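Cytochrome (Paracoccus pantotrophus, PDB 2XTS) is the N-terminal part of SoxD, the haem c subunit of the sulfane dehydrogenase SoxCD, and probably passes on electrons from sulfane oxidation. Local coordinates at residues W60-D72 and V76-T88. Numbering follows the deposited sequence.
Sequences WPVLAGGDGSLTD and VKTIGSYWPYLST. With HEC (heme c), chain U; GOL (glycerol), chain B.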
loop_
_atom_site.group_PDB
_atom_site.type_symbol
_atom_site.label_atom_id
_atom_site.label_comp_id
_atom_site.label_asym_id
_atom_site.label_seq_id
_atom_site.Cartn_x
_atom_site.Cartn_y
_atom_site.Cartn_z
ATOM N N TRP D 60 8.174 24.166 -28.102
ATOM C CA TRP D 60 9.296 24.159 -27.173
ATOM C C TRP D 60 9.415 25.517 -26.461
ATOM O O TRP D 60 8.924 26.531 -26.948
ATOM C CB TRP D 60 10.604 23.906 -27.913
ATOM C CG TRP D 60 10.775 22.598 -28.590
ATOM C CD1 TRP D 60 10.950 22.412 -29.918
ATOM C CD2 TRP D 60 10.925 21.297 -27.988
ATOM N NE1 TRP D 60 11.138 21.100 -30.196
ATOM C CE2 TRP D 60 11.145 20.386 -29.030
ATOM C CE3 TRP D 60 10.858 20.811 -26.677
ATOM C CZ2 TRP D 60 11.322 19.031 -28.806
ATOM C CZ3 TRP D 60 11.031 19.462 -26.463
ATOM C CH2 TRP D 60 11.258 18.586 -27.524
ATOM N N PRO D 61 10.112 25.567 -25.315
ATOM C CA PRO D 61 10.085 26.836 -24.572
ATOM C C PRO D 61 10.693 28.033 -25.314
ATOM O O PRO D 61 11.742 27.922 -25.968
ATOM C CB PRO D 61 10.878 26.517 -23.303
ATOM C CG PRO D 61 10.624 25.055 -23.074
ATOM C CD PRO D 61 10.635 24.469 -24.480
ATOM N N VAL D 62 10.007 29.163 -25.203
ATOM C CA VAL D 62 10.450 30.455 -25.687
ATOM C C VAL D 62 11.404 31.058 -24.652
ATOM O O VAL D 62 11.079 31.101 -23.476
ATOM C CB VAL D 62 9.251 31.373 -25.880
ATOM C CG1 VAL D 62 9.703 32.773 -26.296
ATOM C CG2 VAL D 62 8.265 30.784 -26.869
ATOM N N LEU D 63 12.614 31.432 -25.072
ATOM C CA LEU D 63 13.644 31.943 -24.149
ATOM C C LEU D 63 13.822 33.441 -24.209
ATOM O O LEU D 63 14.539 34.009 -23.399
ATOM C CB LEU D 63 14.991 31.252 -24.392
ATOM C CG LEU D 63 14.982 29.730 -24.360
ATOM C CD1 LEU D 63 16.381 29.145 -24.509
ATOM C CD2 LEU D 63 14.293 29.182 -23.094
ATOM N N ALA D 64 13.191 34.077 -25.192
ATOM C CA ALA D 64 13.301 35.511 -25.411
ATOM C C ALA D 64 11.968 36.045 -25.914
ATOM O O ALA D 64 11.346 35.460 -26.790
ATOM C CB ALA D 64 14.415 35.814 -26.418
ATOM N N GLY D 65 11.549 37.173 -25.370
ATOM C CA GLY D 65 10.295 37.815 -25.767
ATOM C C GLY D 65 9.324 38.012 -24.617
ATOM O O GLY D 65 9.622 37.700 -23.461
ATOM N N GLY D 66 8.167 38.585 -24.936
ATOM C CA GLY D 66 7.080 38.742 -23.988
ATOM C C GLY D 66 7.239 39.883 -23.017
ATOM O O GLY D 66 6.509 39.976 -22.041
ATOM N N ASP D 67 8.170 40.778 -23.282
ATOM C CA ASP D 67 8.404 41.874 -22.376
ATOM C C ASP D 67 7.116 42.680 -22.174
ATOM O O ASP D 67 6.451 43.028 -23.141
ATOM C CB ASP D 67 9.521 42.745 -22.924
ATOM C CG ASP D 67 10.724 41.924 -23.337
ATOM O OD1 ASP D 67 11.473 41.504 -22.436
ATOM O OD2 ASP D 67 10.882 41.652 -24.552
ATOM N N GLY D 68 6.782 42.985 -20.927
ATOM C CA GLY D 68 5.586 43.754 -20.630
ATOM C C GLY D 68 4.246 43.037 -20.710
ATOM O O GLY D 68 3.191 43.660 -20.581
ATOM N N SER D 69 4.280 41.714 -20.864
ATOM C CA SER D 69 3.079 40.901 -21.039
ATOM C C SER D 69 2.504 40.325 -19.747
ATOM O O SER D 69 1.539 39.572 -19.812
ATOM C CB SER D 69 3.371 39.734 -21.992
ATOM O OG SER D 69 4.193 38.752 -21.373
ATOM N N LEU D 70 3.066 40.662 -18.588
ATOM C CA LEU D 70 2.715 39.937 -17.370
ATOM C C LEU D 70 1.329 40.250 -16.828
ATOM O O LEU D 70 0.865 39.534 -15.956
ATOM C CB LEU D 70 3.777 40.108 -16.283
ATOM C CG LEU D 70 5.180 39.627 -16.655
ATOM C CD1 LEU D 70 6.090 39.795 -15.456
ATOM C CD2 LEU D 70 5.218 38.165 -17.160
ATOM N N THR D 71 0.665 41.283 -17.358
ATOM C CA THR D 71 -0.740 41.560 -17.032
ATOM C C THR D 71 -1.663 41.381 -18.247
ATOM O O THR D 71 -2.808 41.820 -18.213
ATOM C CB THR D 71 -0.921 42.957 -16.415
ATOM O OG1 THR D 71 -0.464 43.965 -17.320
ATOM C CG2 THR D 71 -0.156 43.050 -15.103
ATOM N N ASP D 72 -1.181 40.716 -19.290
ATOM C CA ASP D 72 -2.012 40.360 -20.438
ATOM C C ASP D 72 -2.867 39.156 -20.083
ATOM O O ASP D 72 -2.571 38.441 -19.123
ATOM C CB ASP D 72 -1.159 39.959 -21.640
ATOM C CG ASP D 72 -0.415 41.113 -22.266
ATOM O OD1 ASP D 72 -0.600 42.277 -21.855
ATOM O OD2 ASP D 72 0.366 40.828 -23.205
ATOM N N VAL D 76 3.457 35.942 -21.560
ATOM C CA VAL D 76 4.565 35.212 -22.169
ATOM C C VAL D 76 5.776 35.411 -21.257
ATOM O O VAL D 76 6.376 36.478 -21.207
ATOM C CB VAL D 76 4.838 35.697 -23.611
ATOM C CG1 VAL D 76 6.100 35.040 -24.193
ATOM C CG2 VAL D 76 3.610 35.434 -24.498
ATOM N N LYS D 77 6.097 34.360 -20.517
ATOM C CA LYS D 77 7.076 34.409 -19.444
ATOM C C LYS D 77 8.375 33.790 -19.915
ATOM O O LYS D 77 8.432 32.586 -20.182
ATOM C CB LYS D 77 6.534 33.644 -18.239
ATOM C CG LYS D 77 5.257 34.267 -17.655
ATOM C CD LYS D 77 4.358 33.271 -16.949
ATOM C CE LYS D 77 4.976 32.738 -15.684
ATOM N NZ LYS D 77 4.100 31.746 -15.017
ATOM N N THR D 78 9.395 34.630 -20.022
ATOM C CA THR D 78 10.678 34.205 -20.565
ATOM C C THR D 78 11.785 34.719 -19.642
ATOM O O THR D 78 11.551 35.471 -18.689
ATOM C CB THR D 78 10.926 34.787 -21.966
ATOM O OG1 THR D 78 11.148 36.204 -21.874
ATOM C CG2 THR D 78 9.776 34.464 -22.917
ATOM N N ILE D 79 13.015 34.337 -19.931
ATOM C CA ILE D 79 14.158 34.882 -19.214
ATOM C C ILE D 79 14.061 36.398 -19.107
ATOM O O ILE D 79 14.158 36.963 -18.022
ATOM C CB ILE D 79 15.488 34.481 -19.895
ATOM C CG1 ILE D 79 15.713 32.970 -19.836
ATOM C CG2 ILE D 79 16.646 35.239 -19.279
ATOM C CD1 ILE D 79 16.907 32.494 -20.652
ATOM N N GLY D 80 13.839 37.053 -20.243
ATOM C CA GLY D 80 13.812 38.506 -20.277
ATOM C C GLY D 80 12.575 39.140 -19.672
ATOM O O GLY D 80 12.664 40.159 -19.021
ATOM N N SER D 81 11.411 38.539 -19.874
ATOM C CA SER D 81 10.168 39.142 -19.397
ATOM C C SER D 81 9.849 38.831 -17.954
ATOM O O SER D 81 9.069 39.531 -17.340
ATOM C CB SER D 81 8.981 38.712 -20.257
ATOM O OG SER D 81 8.588 37.391 -19.972
ATOM N N TYR D 82 10.430 37.758 -17.429
ATOM C CA TYR D 82 9.982 37.168 -16.162
ATOM C C TYR D 82 11.060 36.757 -15.161
ATOM O O TYR D 82 10.830 36.863 -13.958
ATOM C CB TYR D 82 9.064 35.986 -16.432
ATOM C CG TYR D 82 8.343 35.419 -15.233
ATOM C CD1 TYR D 82 7.383 36.159 -14.572
ATOM C CD2 TYR D 82 8.559 34.120 -14.808
ATOM C CE1 TYR D 82 6.701 35.630 -13.472
ATOM C CE2 TYR D 82 7.875 33.588 -13.744
ATOM C CZ TYR D 82 6.947 34.346 -13.067
ATOM O OH TYR D 82 6.210 33.836 -12.017
ATOM N N TRP D 83 12.177 36.211 -15.621
ATOM C CA TRP D 83 13.122 35.674 -14.629
ATOM C C TRP D 83 13.756 36.789 -13.812
ATOM O O TRP D 83 14.066 37.856 -14.341
ATOM C CB TRP D 83 14.237 34.850 -15.271
ATOM C CG TRP D 83 13.806 33.547 -15.899
ATOM C CD1 TRP D 83 12.588 33.219 -16.457
ATOM C CD2 TRP D 83 14.635 32.399 -16.051
ATOM N NE1 TRP D 83 12.635 31.941 -16.943
ATOM C CE2 TRP D 83 13.888 31.427 -16.738
ATOM C CE3 TRP D 83 15.955 32.117 -15.704
ATOM C CZ2 TRP D 83 14.396 30.169 -17.021
ATOM C CZ3 TRP D 83 16.468 30.879 -16.013
ATOM C CH2 TRP D 83 15.688 29.924 -16.667
ATOM N N PRO D 84 14.009 36.535 -12.531
ATOM C CA PRO D 84 14.591 37.592 -11.710
ATOM C C PRO D 84 16.119 37.731 -11.796
ATOM O O PRO D 84 16.623 38.850 -11.655
ATOM C CB PRO D 84 14.140 37.215 -10.295
ATOM C CG PRO D 84 14.022 35.722 -10.359
ATOM C CD PRO D 84 13.522 35.396 -11.730
ATOM N N TYR D 85 16.835 36.614 -11.961
ATOM C CA TYR D 85 18.301 36.585 -11.810
ATOM C C TYR D 85 19.003 35.864 -12.948
ATOM O O TYR D 85 18.566 34.799 -13.403
ATOM C CB TYR D 85 18.684 35.859 -10.499
ATOM C CG TYR D 85 17.990 36.428 -9.281
ATOM C CD1 TYR D 85 18.202 37.754 -8.908
ATOM C CD2 TYR D 85 17.095 35.678 -8.525
ATOM C CE1 TYR D 85 17.519 38.317 -7.832
ATOM C CE2 TYR D 85 16.446 36.224 -7.437
ATOM C CZ TYR D 85 16.650 37.532 -7.104
ATOM O OH TYR D 85 15.984 38.066 -6.023
ATOM N N LEU D 86 20.149 36.398 -13.333
ATOM C CA LEU D 86 20.994 35.782 -14.342
ATOM C C LEU D 86 21.621 34.502 -13.852
ATOM O O LEU D 86 21.859 33.605 -14.655
ATOM C CB LEU D 86 22.070 36.770 -14.807
ATOM C CG LEU D 86 22.797 36.358 -16.078
ATOM C CD1 LEU D 86 21.837 36.295 -17.233
ATOM C CD2 LEU D 86 23.945 37.290 -16.369
ATOM N N SER D 87 21.893 34.415 -12.555
ATOM C CA SER D 87 22.483 33.212 -12.000
ATOM C C SER D 87 21.740 31.961 -12.434
ATOM O O SER D 87 22.351 30.944 -12.770
ATOM C CB SER D 87 22.504 33.285 -10.487
ATOM O OG SER D 87 21.234 33.564 -9.974
ATOM N N THR D 88 20.415 32.027 -12.416
ATOM C CA THR D 88 19.578 30.877 -12.730
ATOM C C THR D 88 19.804 30.418 -14.165
ATOM O O THR D 88 19.745 29.228 -14.466
ATOM C CB THR D 88 18.115 31.228 -12.521
ATOM O OG1 THR D 88 17.966 31.965 -11.299
ATOM C CG2 THR D 88 17.231 29.995 -12.531
HETATM FE FE HEC U . 16.341 23.832 -23.496
HETATM C CHA HEC U . 14.097 24.444 -21.021
HETATM C CHB HEC U . 18.122 26.545 -22.571
HETATM C CHC HEC U . 18.732 22.981 -25.709
HETATM C CHD HEC U . 14.284 21.517 -24.807
HETATM N NA HEC U . 16.145 25.212 -22.084
HETATM C C1A HEC U . 15.102 25.346 -21.192
HETATM C C2A HEC U . 15.271 26.572 -20.414
HETATM C C3A HEC U . 16.395 27.166 -20.848
HETATM C C4A HEC U . 16.952 26.310 -21.892
HETATM C CMA HEC U . 17.038 28.466 -20.333
HETATM C CAA HEC U . 14.294 27.058 -19.316
HETATM C CBA HEC U . 13.115 27.830 -19.914
HETATM C CGA HEC U . 12.175 28.396 -18.896
HETATM O O1A HEC U . 12.036 27.815 -17.829
HETATM O O2A HEC U . 11.590 29.451 -19.242
HETATM N NB HEC U . 18.098 24.592 -23.995
HETATM C C1B HEC U . 18.694 25.710 -23.489
HETATM C C2B HEC U . 20.049 25.772 -24.010
HETATM C C3B HEC U . 20.209 24.796 -24.881
HETATM C C4B HEC U . 19.006 24.020 -24.880
HETATM C CMB HEC U . 20.971 26.984 -23.708
HETATM C CAB HEC U . 21.475 24.455 -25.678
HETATM C CBB HEC U . 22.683 24.311 -24.718
HETATM N NC HEC U . 16.494 22.501 -24.983
HETATM C C1C HEC U . 17.560 22.307 -25.830
HETATM C C2C HEC U . 17.241 21.282 -26.779
HETATM C C3C HEC U . 15.980 20.925 -26.542
HETATM C C4C HEC U . 15.495 21.683 -25.414
HETATM C CMC HEC U . 18.170 20.816 -27.927
HETATM C CAC HEC U . 15.095 19.943 -27.302
HETATM C CBC HEC U . 15.535 18.555 -27.647
HETATM N ND HEC U . 14.556 23.099 -22.996
HETATM C C1D HEC U . 13.896 22.064 -23.619
HETATM C C2D HEC U . 12.732 21.669 -22.903
HETATM C C3D HEC U . 12.697 22.553 -21.743
HETATM C C4D HEC U . 13.808 23.424 -21.876
HETATM C CMD HEC U . 11.727 20.561 -23.177
HETATM C CAD HEC U . 11.662 22.513 -20.632
HETATM C CBD HEC U . 12.147 21.564 -19.534
HETATM C CGD HEC U . 11.193 21.449 -18.391
HETATM O O1D HEC U . 10.239 22.249 -18.296
HETATM O O2D HEC U . 11.479 20.632 -17.485
HETATM C C1 GOL B . 8.903 42.723 -17.885
HETATM O O1 GOL B . 8.008 41.827 -18.482
HETATM C C2 GOL B . 8.481 42.922 -16.451
HETATM O O2 GOL B . 7.231 43.583 -16.423
HETATM C C3 GOL B . 9.512 43.736 -15.688
HETATM O O3 GOL B . 9.164 43.793 -14.326
HETATM O O HOH W 1 12.404 31.512 -20.953
HETATM O O HOH W 2 11.449 42.532 -20.006
#
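Thr78 and Gly65 meet in the central polar bond of this contact: Thr78 OG1 donates to Gly65 O over 2.7 Å, in the carbonyl plane. The same hydroxyl accepts from Ser81 N, and Ser81 OG in turn accepts from Thr78 N, a capping box that starts the short helix 79-82. With chi1 at 70°, OG1 sits between the backbone N and carbonyl carbon, where it can serve both the helix end and the glycine. A valine in place of Thr78 would probably leave Gly65 O without this donor and the first helical turn without its N-cap acceptor. A second hydroxyl bridge lies nearby: Ser69 OG accepts from Val76 N at 2.9 Å in a nearly straight bond (163°) and donates to Gly66 O on a lone pair. Gly68 takes the positive phi needed at the third position of the type II turn from Gly66 to Ser69; Gly66 also has positive phi, and a side chain there would collide with Val76 O.

Apolar contacts lie around these bonds. Leu70 CD2 packs 3.9 Å from Tyr82 CD1, the two side chains crossing at about a right angle, while Tyr82 OH is hydrogen-bonded to Thr247 OG1 of the sulfite dehydrogenase chain. On the haem side, Leu63 CD2 comes within 3.7 Å of HEC CBA, and Ile79 CG1 lies over the centre of one Trp83 ring face.

Water 1 joins Val62 O to haem propionate O2A, with a weak bond from Ile79 N. Thr78 thus ties Gly65 to the N-terminus of helix 79-82 and Ser69 ties the turn to Val76 ahead of it, while Leu63 and the Trp83 ring edge, at propionate carbon CGA, make both segments haem-pocket wall.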